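Putative ferredoxin--NADP reductase (Plasmodium falciparum 3D7, PDB 2OK8) probably catalyses electron transfer between ferredoxin and NADP(H) through bound FAD, and may serve the last step of isoprenoid precursor synthesis by the DOXP/MEP route. Local coordinates at residues 19-24 and 39-44; 269-274 and 295-300; 276-281 and 308-313. All blocks are in the same frame, centred on the assembly; numbering follows the deposited sequence.

Contact 1 (19-24 and 39-44); sequences KIVDKI and EINHNG
A classic beta bulge interrupts the hairpin formed by strands 16-25 and 35-41 of the antiparallel FAD-binding domain: Val21 and Asp22 together face the single residue Glu39. The evidence is a one-residue shift in register, Ile20 pairing with Ile40 but Asp22 with Glu39. Before the shift, Lys19 and Asn41 form a hydrogen-bonded pair through both backbone bonds, Asn41 N reaching Lys19 O at 2.9 Å. At the bulge, Glu39 O accepts a firm bond from Val21 N at 2.8 Å and a weak one from Asp22 N at 3.3 Å, while Glu39 N returns a bond to Asp22 O. The axes of 19-24 and 39-41 run at 146°, well short of exactly antiparallel, as suits a bulged pair.

The extra residue also brings Val21 round toward the opposite strand. Its CG2, anti to the carbonyl carbon, crosses the Asn41 side chain and lies 3.4 Å from Asn41 CB. Asn41 OD1 also closes an Asx turn by accepting from Asn43 N. Glu39, extended beyond CG, sends OE1 to 3.8 Å from Asp22 CB. Asp22 OD2 and Glu39 OE1 are 4.4 Å apart, like charges that would probably repel mildly, and Glu39 OE2 has a separate partner in Asn113 ND2.

On the other face of the sheet Ile20 CD1 meets Ile40 CG1 at 3.9 Å, and both isoleucines are buried against Ile151. The hairpin therefore lies within the sheet between strand 150-157, beside 16-25, and strand 114-123, beside 35-41.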
ATOM      1  N   LYS A  19      22.009  -7.248   2.886  1.00 35.67           N
ATOM      2  CA  LYS A  19      22.907  -6.348   3.610  1.00 37.95           C
ATOM      3  C   LYS A  19      23.396  -5.228   2.690  1.00 35.17           C
ATOM      4  O   LYS A  19      23.751  -5.485   1.540  1.00 32.66           O
ATOM      5  CB  LYS A  19      24.107  -7.146   4.155  1.00 39.88           C
ATOM      6  CG  LYS A  19      24.774  -6.541   5.384  1.00 49.39           C
ATOM      7  CD  LYS A  19      26.201  -7.076   5.550  1.00 65.72           C
ATOM      8  CE  LYS A  19      26.759  -6.781   6.943  1.00 72.46           C
ATOM      9  NZ  LYS A  19      28.247  -6.912   6.994  1.00 73.79           N
ATOM     10  N   ILE A  20      23.402  -3.993   3.193  1.00 35.11           N
ATOM     11  CA  ILE A  20      24.000  -2.878   2.463  1.00 33.83           C
ATOM     12  C   ILE A  20      25.513  -3.034   2.423  1.00 34.97           C
ATOM     13  O   ILE A  20      26.171  -3.045   3.462  1.00 38.26           O
ATOM     14  CB  ILE A  20      23.607  -1.486   3.044  1.00 34.60           C
ATOM     15  CG1 ILE A  20      22.082  -1.305   3.081  1.00 30.03           C
ATOM     16  CG2 ILE A  20      24.246  -0.353   2.229  1.00 33.97           C
ATOM     17  CD1 ILE A  20      21.370  -1.566   1.720  1.00 27.81           C
ATOM     18  N   VAL A  21      26.041  -3.193   1.213  1.00 35.88           N
ATOM     19  CA  VAL A  21      27.481  -3.260   0.949  1.00 37.09           C
ATOM     20  C   VAL A  21      28.083  -1.874   0.604  1.00 38.55           C
ATOM     21  O   VAL A  21      29.214  -1.581   0.984  1.00 40.54           O
ATOM     22  CB  VAL A  21      27.786  -4.302  -0.162  1.00 35.57           C
ATOM     23  CG1 VAL A  21      29.222  -4.184  -0.663  1.00 41.80           C
ATOM     24  CG2 VAL A  21      27.541  -5.705   0.362  1.00 38.63           C
ATOM     25  N   ASP A  22      27.322  -1.030  -0.095  1.00 39.70           N
ATOM     26  CA  ASP A  22      27.750   0.342  -0.431  1.00 40.39           C
ATOM     27  C   ASP A  22      26.558   1.285  -0.644  1.00 39.73           C
ATOM     28  O   ASP A  22      25.449   0.849  -0.938  1.00 43.02           O
ATOM     29  CB  ASP A  22      28.641   0.343  -1.679  1.00 40.65           C
ATOM     30  CG  ASP A  22      29.711   1.441  -1.654  1.00 48.88           C
ATOM     31  OD1 ASP A  22      29.709   2.309  -0.741  1.00 41.96           O
ATOM     32  OD2 ASP A  22      30.575   1.418  -2.563  1.00 53.00           O
ATOM     33  N   LYS A  23      26.811   2.580  -0.499  1.00 37.55           N
ATOM     34  CA  LYS A  23      25.803   3.612  -0.649  1.00 35.41           C
ATOM     35  C   LYS A  23      26.476   4.887  -1.159  1.00 35.28           C
ATOM     36  O   LYS A  23      27.131   5.598  -0.407  1.00 37.31           O
ATOM     37  CB  LYS A  23      25.137   3.871   0.699  1.00 34.97           C
ATOM     38  CG  LYS A  23      23.934   4.781   0.643  1.00 32.44           C
ATOM     39  CD  LYS A  23      23.663   5.307   2.025  1.00 33.96           C
ATOM     40  CE  LYS A  23      22.400   6.109   2.059  1.00 27.20           C
ATOM     41  NZ  LYS A  23      22.028   6.353   3.471  1.00 39.71           N
ATOM     42  N   ILE A  24      26.303   5.171  -2.440  1.00 35.35           N
ATOM     43  CA  ILE A  24      27.023   6.249  -3.125  1.00 35.33           C
ATOM     44  C   ILE A  24      26.025   7.281  -3.640  1.00 34.00           C
ATOM     45  O   ILE A  24      25.044   6.895  -4.281  1.00 34.31           O
ATOM     46  CB  ILE A  24      27.802   5.673  -4.339  1.00 35.31           C
ATOM     47  CG1 ILE A  24      28.643   4.463  -3.916  1.00 40.50           C
ATOM     48  CG2 ILE A  24      28.685   6.738  -4.987  1.00 43.86           C
ATOM     49  CD1 ILE A  24      29.094   3.589  -5.042  1.00 43.46           C
ATOM     50  N   GLU A  39      24.461  -0.696  -3.191  1.00 28.88           N
ATOM     51  CA  GLU A  39      24.922  -2.019  -3.562  1.00 31.43           C
ATOM     52  C   GLU A  39      24.510  -2.995  -2.453  1.00 27.32           C
ATOM     53  O   GLU A  39      24.760  -2.759  -1.285  1.00 24.12           O
ATOM     54  CB  GLU A  39      26.431  -2.025  -3.808  1.00 31.61           C
ATOM     55  CG  GLU A  39      26.920  -3.278  -4.550  1.00 37.64           C
ATOM     56  CD  GLU A  39      28.426  -3.281  -4.773  1.00 43.47           C
ATOM     57  OE1 GLU A  39      29.075  -2.258  -4.445  1.00 59.29           O
ATOM     58  OE2 GLU A  39      28.962  -4.297  -5.281  1.00 53.40           O
ATOM     59  N   ILE A  40      23.858  -4.084  -2.833  1.00 26.75           N
ATOM     60  CA  ILE A  40      23.162  -4.926  -1.868  1.00 28.41           C
ATOM     61  C   ILE A  40      23.616  -6.363  -2.009  1.00 29.75           C
ATOM     62  O   ILE A  40      23.514  -6.946  -3.093  1.00 30.90           O
ATOM     63  CB  ILE A  40      21.612  -4.860  -2.051  1.00 28.96           C
ATOM     64  CG1 ILE A  40      21.053  -3.499  -1.604  1.00 21.09           C
ATOM     65  CG2 ILE A  40      20.935  -6.010  -1.293  1.00 27.45           C
ATOM     66  CD1 ILE A  40      19.630  -3.190  -2.163  1.00 25.76           C
ATOM     67  N   ASN A  41      24.129  -6.909  -0.909  1.00 30.58           N
ATOM     68  CA  ASN A  41      24.551  -8.300  -0.829  1.00 33.60           C
ATOM     69  C   ASN A  41      23.339  -9.155  -0.528  1.00 31.01           C
ATOM     70  O   ASN A  41      22.750  -9.048   0.541  1.00 31.31           O
ATOM     71  CB  ASN A  41      25.618  -8.464   0.277  1.00 36.44           C
ATOM     72  CG  ASN A  41      26.125  -9.911   0.442  1.00 35.52           C
ATOM     73  OD1 ASN A  41      25.883 -10.796  -0.385  1.00 36.35           O
ATOM     74  ND2 ASN A  41      26.858 -10.134   1.522  1.00 37.98           N
ATOM     75  N   HIS A  42      22.978 -10.004  -1.476  1.00 31.98           N
ATOM     76  CA  HIS A  42      21.826 -10.875  -1.329  1.00 31.59           C
ATOM     77  C   HIS A  42      22.205 -12.358  -1.275  1.00 35.68           C
ATOM     78  O   HIS A  42      21.334 -13.237  -1.367  1.00 34.85           O
ATOM     79  CB  HIS A  42      20.808 -10.593  -2.430  1.00 28.75           C
ATOM     80  CG  HIS A  42      21.316 -10.812  -3.821  1.00 26.48           C
ATOM     81  ND1 HIS A  42      20.991 -11.928  -4.560  1.00 28.11           N
ATOM     82  CD2 HIS A  42      22.066 -10.033  -4.634  1.00 30.51           C
ATOM     83  CE1 HIS A  42      21.539 -11.843  -5.760  1.00 22.43           C
ATOM     84  NE2 HIS A  42      22.198 -10.702  -5.830  1.00 26.71           N
ATOM     85  N   ASN A  43      23.510 -12.613  -1.119  1.00 37.68           N
ATOM     86  CA  ASN A  43      24.086 -13.965  -1.054  1.00 39.32           C
ATOM     87  C   ASN A  43      23.744 -14.878  -2.238  1.00 38.18           C
ATOM     88  O   ASN A  43      23.710 -16.099  -2.095  1.00 43.82           O
ATOM     89  CB  ASN A  43      23.757 -14.642   0.296  1.00 41.04           C
ATOM     90  CG  ASN A  43      24.541 -14.033   1.485  1.00 53.45           C
ATOM     91  OD1 ASN A  43      24.017 -13.208   2.244  1.00 55.00           O
ATOM     92  ND2 ASN A  43      25.803 -14.445   1.639  1.00 58.16           N
ATOM     93  N   GLY A  44      23.494 -14.285  -3.405  1.00 37.07           N
ATOM     94  CA  GLY A  44      23.140 -15.036  -4.624  1.00 34.09           C
ATOM     95  C   GLY A  44      21.696 -15.523  -4.675  1.00 35.07           C
ATOM     96  O   GLY A  44      21.295 -16.240  -5.602  1.00 36.76           O
TER

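Contact 2 (269-274 and 295-300); sequences EFLNLF and DILKSH
The helical segments 269-274 and 295-300, from helices 267-275 and 288-300, meet almost at a right angle, 82° between their directions, with axes 11.3 Å apart and Leu271 and Leu297 nearest by CA. No hydrogen bond crosses the interface, so it is joined by apolar side chains.

Leu297 CD2 is the branch that reaches between the two phenylalanines, 3.6 Å from Phe274 CD2 and 3.8 Å from Phe270 CE2. Its sister methyl, CD1, lies over one face of the Phe274 ring, 4.3 Å above the plane and displaced toward the rim. Both phenylalanines have CG anti to the backbone N (chi1 176° at Phe270, -166° at Phe274), which carries both rings across to the facing helix. Leu271 slides past Leu297 in the reverse direction, their CD2 methyls 4.0 Å apart. The other methyl of Leu271, CD1, meets His300 CB at 3.8 Å. Ile296 adds CG2, which lies 4.2 Å from Phe270 CE2, and also rests on Gln260 and Tyr264 of helix 252-265.

Phe270, Phe274 and Leu297 also rest on Leu281 of strand 280-285, and Phe270 reaches Ile174 and Ile176 of strand 173-178. Such apolar helix packing over one side of a parallel sheet is characteristic of the alpha/beta NAD-binding domain of ferredoxin--NADP reductases.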
ATOM      1  N   GLU A 269      14.846  11.198 -36.824  1.00 26.67           N
ATOM      2  CA  GLU A 269      15.588  10.131 -36.155  1.00 29.63           C
ATOM      3  C   GLU A 269      14.644   9.153 -35.431  1.00 24.92           C
ATOM      4  O   GLU A 269      14.577   7.977 -35.759  1.00 28.64           O
ATOM      5  CB  GLU A 269      16.622  10.717 -35.189  1.00 30.55           C
ATOM      6  CG  GLU A 269      17.461   9.676 -34.414  1.00 35.63           C
ATOM      7  CD  GLU A 269      18.107  10.241 -33.124  1.00 37.32           C
ATOM      8  OE1 GLU A 269      17.405  10.883 -32.321  1.00 38.21           O
ATOM      9  OE2 GLU A 269      19.323  10.026 -32.902  1.00 48.22           O
ATOM     10  N   PHE A 270      13.899   9.651 -34.466  1.00 22.84           N
ATOM     11  CA  PHE A 270      13.051   8.815 -33.642  1.00 23.80           C
ATOM     12  C   PHE A 270      12.017   7.978 -34.429  1.00 25.30           C
ATOM     13  O   PHE A 270      11.744   6.825 -34.089  1.00 25.48           O
ATOM     14  CB  PHE A 270      12.353   9.708 -32.622  1.00 23.52           C
ATOM     15  CG  PHE A 270      11.365   8.991 -31.757  1.00 24.88           C
ATOM     16  CD1 PHE A 270      11.772   8.384 -30.567  1.00 23.10           C
ATOM     17  CD2 PHE A 270      10.022   8.944 -32.114  1.00 25.00           C
ATOM     18  CE1 PHE A 270      10.849   7.721 -29.768  1.00 20.67           C
ATOM     19  CE2 PHE A 270       9.091   8.298 -31.306  1.00 27.24           C
ATOM     20  CZ  PHE A 270       9.511   7.681 -30.132  1.00 20.93           C
ATOM     21  N   LEU A 271      11.433   8.562 -35.469  1.00 24.38           N
ATOM     22  CA  LEU A 271      10.308   7.935 -36.131  1.00 19.87           C
ATOM     23  C   LEU A 271      10.761   6.952 -37.178  1.00 20.15           C
ATOM     24  O   LEU A 271      10.062   5.979 -37.422  1.00 23.58           O
ATOM     25  CB  LEU A 271       9.341   8.965 -36.711  1.00 17.99           C
ATOM     26  CG  LEU A 271       8.501   9.822 -35.763  1.00 21.88           C
ATOM     27  CD1 LEU A 271       7.951  11.061 -36.491  1.00 17.38           C
ATOM     28  CD2 LEU A 271       7.355   9.021 -35.135  1.00 22.05           C
ATOM     29  N   ASN A 272      11.911   7.192 -37.805  1.00 20.77           N
ATOM     30  CA  ASN A 272      12.541   6.141 -38.612  1.00 24.24           C
ATOM     31  C   ASN A 272      13.020   4.955 -37.793  1.00 24.35           C
ATOM     32  O   ASN A 272      12.924   3.814 -38.231  1.00 25.97           O
ATOM     33  CB  ASN A 272      13.700   6.667 -39.438  1.00 23.76           C
ATOM     34  CG  ASN A 272      13.239   7.286 -40.717  1.00 24.25           C
ATOM     35  OD1 ASN A 272      13.145   6.617 -41.750  1.00 21.92           O
ATOM     36  ND2 ASN A 272      12.896   8.561 -40.654  1.00 23.73           N
ATOM     37  N   LEU A 273      13.546   5.226 -36.607  1.00 23.93           N
ATOM     38  CA  LEU A 273      13.950   4.154 -35.730  1.00 26.99           C
ATOM     39  C   LEU A 273      12.758   3.254 -35.430  1.00 26.69           C
ATOM     40  O   LEU A 273      12.858   2.041 -35.583  1.00 29.04           O
ATOM     41  CB  LEU A 273      14.607   4.686 -34.459  1.00 27.03           C
ATOM     42  CG  LEU A 273      16.036   5.188 -34.699  1.00 28.40           C
ATOM     43  CD1 LEU A 273      16.552   5.961 -33.485  1.00 29.25           C
ATOM     44  CD2 LEU A 273      16.963   4.053 -35.051  1.00 30.08           C
ATOM     45  N   PHE A 274      11.625   3.849 -35.071  1.00 25.90           N
ATOM     46  CA  PHE A 274      10.436   3.079 -34.742  1.00 24.38           C
ATOM     47  C   PHE A 274       9.663   2.493 -35.936  1.00 29.76           C
ATOM     48  O   PHE A 274       9.259   1.327 -35.899  1.00 34.36           O
ATOM     49  CB  PHE A 274       9.479   3.879 -33.855  1.00 24.13           C
ATOM     50  CG  PHE A 274       8.420   3.029 -33.217  1.00 23.97           C
ATOM     51  CD1 PHE A 274       8.742   2.170 -32.164  1.00 29.12           C
ATOM     52  CD2 PHE A 274       7.121   3.044 -33.693  1.00 23.37           C
ATOM     53  CE1 PHE A 274       7.772   1.353 -31.590  1.00 28.48           C
ATOM     54  CE2 PHE A 274       6.136   2.233 -33.121  1.00 27.05           C
ATOM     55  CZ  PHE A 274       6.462   1.395 -32.062  1.00 25.00           C
ATOM     56  N   ASP A 295       1.527  10.089 -28.142  1.00 31.63           N
ATOM     57  CA  ASP A 295       1.013  11.199 -28.956  1.00 30.86           C
ATOM     58  C   ASP A 295       1.875  11.476 -30.185  1.00 29.55           C
ATOM     59  O   ASP A 295       1.352  11.677 -31.282  1.00 31.89           O
ATOM     60  CB  ASP A 295       0.864  12.474 -28.116  1.00 33.59           C
ATOM     61  CG  ASP A 295      -0.421  12.492 -27.285  1.00 39.78           C
ATOM     62  OD1 ASP A 295      -1.228  11.537 -27.390  1.00 44.28           O
ATOM     63  OD2 ASP A 295      -0.626  13.470 -26.527  1.00 46.12           O
ATOM     64  N   ILE A 296       3.191  11.454 -30.000  1.00 28.03           N
ATOM     65  CA  ILE A 296       4.144  11.611 -31.099  1.00 31.05           C
ATOM     66  C   ILE A 296       3.979  10.534 -32.175  1.00 31.65           C
ATOM     67  O   ILE A 296       4.021  10.824 -33.371  1.00 32.36           O
ATOM     68  CB  ILE A 296       5.613  11.587 -30.605  1.00 30.35           C
ATOM     69  CG1 ILE A 296       5.878  12.745 -29.633  1.00 28.87           C
ATOM     70  CG2 ILE A 296       6.574  11.643 -31.795  1.00 29.10           C
ATOM     71  CD1 ILE A 296       7.112  12.551 -28.757  1.00 28.25           C
ATOM     72  N   LEU A 297       3.813   9.293 -31.736  1.00 31.71           N
ATOM     73  CA  LEU A 297       3.626   8.169 -32.641  1.00 31.93           C
ATOM     74  C   LEU A 297       2.285   8.247 -33.357  1.00 30.94           C
ATOM     75  O   LEU A 297       2.203   8.049 -34.569  1.00 31.49           O
ATOM     76  CB  LEU A 297       3.768   6.851 -31.880  1.00 29.49           C
ATOM     77  CG  LEU A 297       5.167   6.565 -31.345  1.00 28.29           C
ATOM     78  CD1 LEU A 297       5.145   5.361 -30.403  1.00 26.40           C
ATOM     79  CD2 LEU A 297       6.105   6.325 -32.519  1.00 22.98           C
ATOM     80  N   LYS A 298       1.252   8.571 -32.594  1.00 31.80           N
ATOM     81  CA  LYS A 298      -0.116   8.690 -33.105  1.00 33.22           C
ATOM     82  C   LYS A 298      -0.337   9.859 -34.055  1.00 31.78           C
ATOM     83  O   LYS A 298      -1.112   9.741 -34.998  1.00 32.82           O
ATOM     84  CB  LYS A 298      -1.096   8.815 -31.937  1.00 34.82           C
ATOM     85  CG  LYS A 298      -1.453   7.493 -31.278  1.00 37.08           C
ATOM     86  CD  LYS A 298      -1.969   7.759 -29.885  1.00 42.15           C
ATOM     87  CE  LYS A 298      -3.025   6.763 -29.500  1.00 54.23           C
ATOM     88  NZ  LYS A 298      -3.886   7.348 -28.443  1.00 62.39           N
ATOM     89  N   SER A 299       0.326  10.988 -33.807  1.00 30.71           N
ATOM     90  CA  SER A 299       0.108  12.181 -34.625  1.00 27.61           C
ATOM     91  C   SER A 299       0.943  12.240 -35.896  1.00 27.40           C
ATOM     92  O   SER A 299       0.649  13.035 -36.779  1.00 29.60           O
ATOM     93  CB  SER A 299       0.277  13.472 -33.807  1.00 28.80           C
ATOM     94  OG  SER A 299       1.545  13.560 -33.179  1.00 31.53           O
ATOM     95  N   HIS A 300       1.966  11.403 -36.015  1.00 25.57           N
ATOM     96  CA  HIS A 300       2.898  11.566 -37.130  1.00 24.49           C
ATOM     97  C   HIS A 300       2.943  10.479 -38.202  1.00 25.38           C
ATOM     98  O   HIS A 300       3.365  10.738 -39.331  1.00 26.24           O
ATOM     99  CB  HIS A 300       4.282  11.906 -36.606  1.00 24.87           C
ATOM    100  CG  HIS A 300       4.369  13.304 -36.083  1.00 29.96           C
ATOM    101  ND1 HIS A 300       5.034  14.306 -36.749  1.00 30.92           N
ATOM    102  CD2 HIS A 300       3.811  13.882 -34.996  1.00 30.31           C
ATOM    103  CE1 HIS A 300       4.915  15.432 -36.072  1.00 27.27           C
ATOM    104  NE2 HIS A 300       4.175  15.202 -35.007  1.00 31.37           N
TER

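Contact 3 (276-281 and 308-313); sequences NYKCEL and KKRVHV
The Arg310 guanidinium has Lys278 over one face, with CB 4.1 Å above the plane and offset toward the rim, and the Cys279 carbonyl at its edge. Arg310 NH1 bonds to Cys279 O at 2.8 Å with that oxygen only 3° out of the guanidinium plane. The bend at chi3 (-75°) turns the group onto this carbonyl. Arg310 NH1 also donates to Phe274 O, and the Phe274 ring makes a cation-pi contact with the guanidinium.

The His312 ring is met at its edge by the Glu280 carboxylate. His312 NE2 donates to Glu280 OE1 at 2.6 Å, in the ring plane, and OE1 uses its anti lone pair. The carboxylate plane is turned 35° from the ring. A bend at chi2 brings the carboxylate round to Arg310 as well, where Glu280 OE2 lies 3.6 Å from Arg310 CG, on the aliphatic chain.

Between these groups the strands start their parallel pairing: Leu281 N bonds to Arg310 O and His312 N to Leu281 O, both at 2.7 Å.

Chemically, the short His312-Glu280 bond fixes the rotation of the imidazole, and the nearby carboxylate would tend to favour its protonated form, while Arg310, just before edge strand 311-315, ties that chain to Cys279, just before strand 280-285.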
ATOM      1  N   ASN A 276      10.505   2.471 -39.299  1.00 29.42           N
ATOM      2  CA  ASN A 276      11.233   2.055 -40.470  1.00 32.42           C
ATOM      3  C   ASN A 276      12.211   0.944 -40.099  1.00 33.02           C
ATOM      4  O   ASN A 276      12.260  -0.086 -40.759  1.00 35.78           O
ATOM      5  CB  ASN A 276      11.908   3.295 -41.085  1.00 32.90           C
ATOM      6  CG  ASN A 276      12.698   3.003 -42.332  1.00 34.08           C
ATOM      7  OD1 ASN A 276      12.514   1.974 -42.994  1.00 35.67           O
ATOM      8  ND2 ASN A 276      13.598   3.933 -42.674  1.00 32.65           N
ATOM      9  N   TYR A 277      12.954   1.141 -39.018  1.00 33.49           N
ATOM     10  CA  TYR A 277      13.926   0.160 -38.572  1.00 36.11           C
ATOM     11  C   TYR A 277      13.343  -0.827 -37.575  1.00 35.25           C
ATOM     12  O   TYR A 277      14.011  -1.774 -37.175  1.00 41.30           O
ATOM     13  CB  TYR A 277      15.175   0.860 -38.020  1.00 38.24           C
ATOM     14  CG  TYR A 277      15.975   1.485 -39.117  1.00 42.23           C
ATOM     15  CD1 TYR A 277      15.859   2.839 -39.407  1.00 45.56           C
ATOM     16  CD2 TYR A 277      16.821   0.713 -39.900  1.00 54.93           C
ATOM     17  CE1 TYR A 277      16.582   3.413 -40.429  1.00 43.16           C
ATOM     18  CE2 TYR A 277      17.546   1.275 -40.934  1.00 57.48           C
ATOM     19  CZ  TYR A 277      17.421   2.625 -41.190  1.00 51.84           C
ATOM     20  OH  TYR A 277      18.151   3.177 -42.211  1.00 54.64           O
ATOM     21  N   LYS A 278      12.093  -0.602 -37.185  1.00 35.45           N
ATOM     22  CA  LYS A 278      11.347  -1.498 -36.288  1.00 36.61           C
ATOM     23  C   LYS A 278      12.015  -1.738 -34.928  1.00 36.50           C
ATOM     24  O   LYS A 278      12.119  -2.881 -34.479  1.00 39.65           O
ATOM     25  CB  LYS A 278      11.065  -2.852 -36.956  1.00 36.31           C
ATOM     26  CG  LYS A 278      10.675  -2.809 -38.424  1.00 40.19           C
ATOM     27  CD  LYS A 278       9.323  -2.183 -38.665  1.00 42.85           C
ATOM     28  CE  LYS A 278       8.989  -2.248 -40.140  1.00 46.21           C
ATOM     29  NZ  LYS A 278       8.017  -1.203 -40.486  1.00 49.04           N
ATOM     30  N   CYS A 279      12.472  -0.661 -34.296  1.00 32.60           N
ATOM     31  CA  CYS A 279      13.059  -0.692 -32.953  1.00 31.87           C
ATOM     32  C   CYS A 279      12.055  -1.162 -31.918  1.00 28.47           C
ATOM     33  O   CYS A 279      10.853  -0.983 -32.098  1.00 28.70           O
ATOM     34  CB  CYS A 279      13.520   0.720 -32.551  1.00 28.71           C
ATOM     35  SG  CYS A 279      15.120   1.162 -33.271  1.00 50.78           S
ATOM     36  N   GLU A 280      12.551  -1.759 -30.836  1.00 26.56           N
ATOM     37  CA  GLU A 280      11.750  -1.909 -29.628  1.00 25.52           C
ATOM     38  C   GLU A 280      11.873  -0.605 -28.823  1.00 24.02           C
ATOM     39  O   GLU A 280      12.977  -0.107 -28.573  1.00 20.28           O
ATOM     40  CB  GLU A 280      12.179  -3.127 -28.792  1.00 25.45           C
ATOM     41  CG  GLU A 280      12.120  -4.492 -29.511  1.00 29.12           C
ATOM     42  CD  GLU A 280      10.711  -5.052 -29.724  1.00 35.20           C
ATOM     43  OE1 GLU A 280       9.838  -4.913 -28.845  1.00 36.43           O
ATOM     44  OE2 GLU A 280      10.476  -5.655 -30.788  1.00 44.98           O
ATOM     45  N   LEU A 281      10.721  -0.055 -28.447  1.00 22.44           N
ATOM     46  CA  LEU A 281      10.663   1.189 -27.730  1.00 20.85           C
ATOM     47  C   LEU A 281      10.339   0.953 -26.257  1.00 23.41           C
ATOM     48  O   LEU A 281       9.282   0.396 -25.919  1.00 22.78           O
ATOM     49  CB  LEU A 281       9.631   2.114 -28.380  1.00 20.17           C
ATOM     50  CG  LEU A 281       9.184   3.408 -27.691  1.00 20.02           C
ATOM     51  CD1 LEU A 281      10.348   4.348 -27.422  1.00 20.76           C
ATOM     52  CD2 LEU A 281       8.160   4.102 -28.574  1.00 22.70           C
ATOM     53  N   LYS A 308       2.133  -1.262 -31.342  1.00 31.18           N
ATOM     54  CA  LYS A 308       2.026  -1.236 -29.888  1.00 35.64           C
ATOM     55  C   LYS A 308       2.701  -2.406 -29.200  1.00 34.44           C
ATOM     56  O   LYS A 308       3.098  -2.280 -28.056  1.00 37.53           O
ATOM     57  CB  LYS A 308       0.565  -1.152 -29.441  1.00 38.10           C
ATOM     58  CG  LYS A 308       0.146   0.210 -28.929  1.00 46.63           C
ATOM     59  CD  LYS A 308      -1.004   0.088 -27.946  1.00 58.90           C
ATOM     60  CE  LYS A 308      -1.426   1.445 -27.408  1.00 60.82           C
ATOM     61  NZ  LYS A 308      -2.296   1.284 -26.206  1.00 64.13           N
ATOM     62  N   LYS A 309       2.831  -3.537 -29.885  1.00 35.49           N
ATOM     63  CA  LYS A 309       3.565  -4.690 -29.335  1.00 37.76           C
ATOM     64  C   LYS A 309       5.046  -4.379 -29.137  1.00 35.65           C
ATOM     65  O   LYS A 309       5.733  -5.081 -28.394  1.00 35.88           O
ATOM     66  CB  LYS A 309       3.423  -5.936 -30.230  1.00 39.30           C
ATOM     67  CG  LYS A 309       1.995  -6.452 -30.362  1.00 48.49           C
ATOM     68  CD  LYS A 309       1.946  -7.957 -30.611  1.00 59.38           C
ATOM     69  CE  LYS A 309       0.643  -8.549 -30.046  1.00 67.54           C
ATOM     70  NZ  LYS A 309       0.817  -9.917 -29.459  1.00 64.93           N
ATOM     71  N   ARG A 310       5.535  -3.343 -29.821  1.00 32.95           N
ATOM     72  CA  ARG A 310       6.941  -2.945 -29.733  1.00 28.23           C
ATOM     73  C   ARG A 310       7.186  -1.800 -28.734  1.00 26.22           C
ATOM     74  O   ARG A 310       8.304  -1.285 -28.639  1.00 28.03           O
ATOM     75  CB  ARG A 310       7.487  -2.588 -31.115  1.00 29.26           C
ATOM     76  CG  ARG A 310       7.640  -3.772 -32.049  1.00 25.97           C
ATOM     77  CD  ARG A 310       8.402  -3.407 -33.291  1.00 26.81           C
ATOM     78  NE  ARG A 310       7.624  -2.615 -34.250  1.00 26.22           N
ATOM     79  CZ  ARG A 310       7.893  -1.355 -34.591  1.00 26.87           C
ATOM     80  NH1 ARG A 310       8.915  -0.694 -34.042  1.00 27.64           N
ATOM     81  NH2 ARG A 310       7.139  -0.743 -35.487  1.00 29.68           N
ATOM     82  N   VAL A 311       6.138  -1.415 -28.004  1.00 21.43           N
ATOM     83  CA  VAL A 311       6.211  -0.370 -26.994  1.00 25.10           C
ATOM     84  C   VAL A 311       6.137  -0.994 -25.594  1.00 29.06           C
ATOM     85  O   VAL A 311       5.124  -1.580 -25.235  1.00 31.61           O
ATOM     86  CB  VAL A 311       5.079   0.693 -27.160  1.00 22.28           C
ATOM     87  CG1 VAL A 311       5.290   1.839 -26.200  1.00 23.51           C
ATOM     88  CG2 VAL A 311       5.038   1.232 -28.602  1.00 24.48           C
ATOM     89  N   HIS A 312       7.209  -0.860 -24.814  1.00 28.88           N
ATOM     90  CA  HIS A 312       7.269  -1.406 -23.451  1.00 27.13           C
ATOM     91  C   HIS A 312       7.346  -0.267 -22.445  1.00 25.61           C
ATOM     92  O   HIS A 312       8.139   0.663 -22.605  1.00 25.97           O
ATOM     93  CB  HIS A 312       8.465  -2.367 -23.327  1.00 23.42           C
ATOM     94  CG  HIS A 312       8.650  -3.237 -24.537  1.00 29.87           C
ATOM     95  ND1 HIS A 312       7.962  -4.419 -24.720  1.00 35.15           N
ATOM     96  CD2 HIS A 312       9.394  -3.060 -25.657  1.00 33.63           C
ATOM     97  CE1 HIS A 312       8.304  -4.953 -25.879  1.00 34.74           C
ATOM     98  NE2 HIS A 312       9.165  -4.144 -26.473  1.00 30.73           N
ATOM     99  N   VAL A 313       6.512  -0.338 -21.413  1.00 24.49           N
ATOM    100  CA  VAL A 313       6.338   0.783 -20.502  1.00 24.26           C
ATOM    101  C   VAL A 313       6.500   0.391 -19.031  1.00 26.33           C
ATOM    102  O   VAL A 313       5.876  -0.549 -18.563  1.00 29.74           O
ATOM    103  CB  VAL A 313       4.955   1.468 -20.704  1.00 23.38           C
ATOM    104  CG1 VAL A 313       4.928   2.810 -19.982  1.00 24.63           C
ATOM    105  CG2 VAL A 313       4.674   1.692 -22.183  1.00 18.15           C
TER

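From the N terminus, contact 1 comes first, closing a local hairpin in the antiparallel FAD-binding domain before the others open. Contacts 2 and 3 belong to the NAD-binding domain on the opposite side of the chain's centre, with contact 1 about 40 and 34 Å away, centre to centre. These two cross: 269-274 and 276-281 follow in turn, then 295-300 and 308-313 close in the same order. Contact 2 brings helix 288-300 back against helix 267-275, and contact 3 sets the last strand, 311-315, beside 280-285. With centres about 10 Å apart they touch: Phe274 O accepts from Arg310 NH1, and Leu297 packs on Leu281 and Phe274 on Val311, so that the helices pack on both the edge strand and its neighbour.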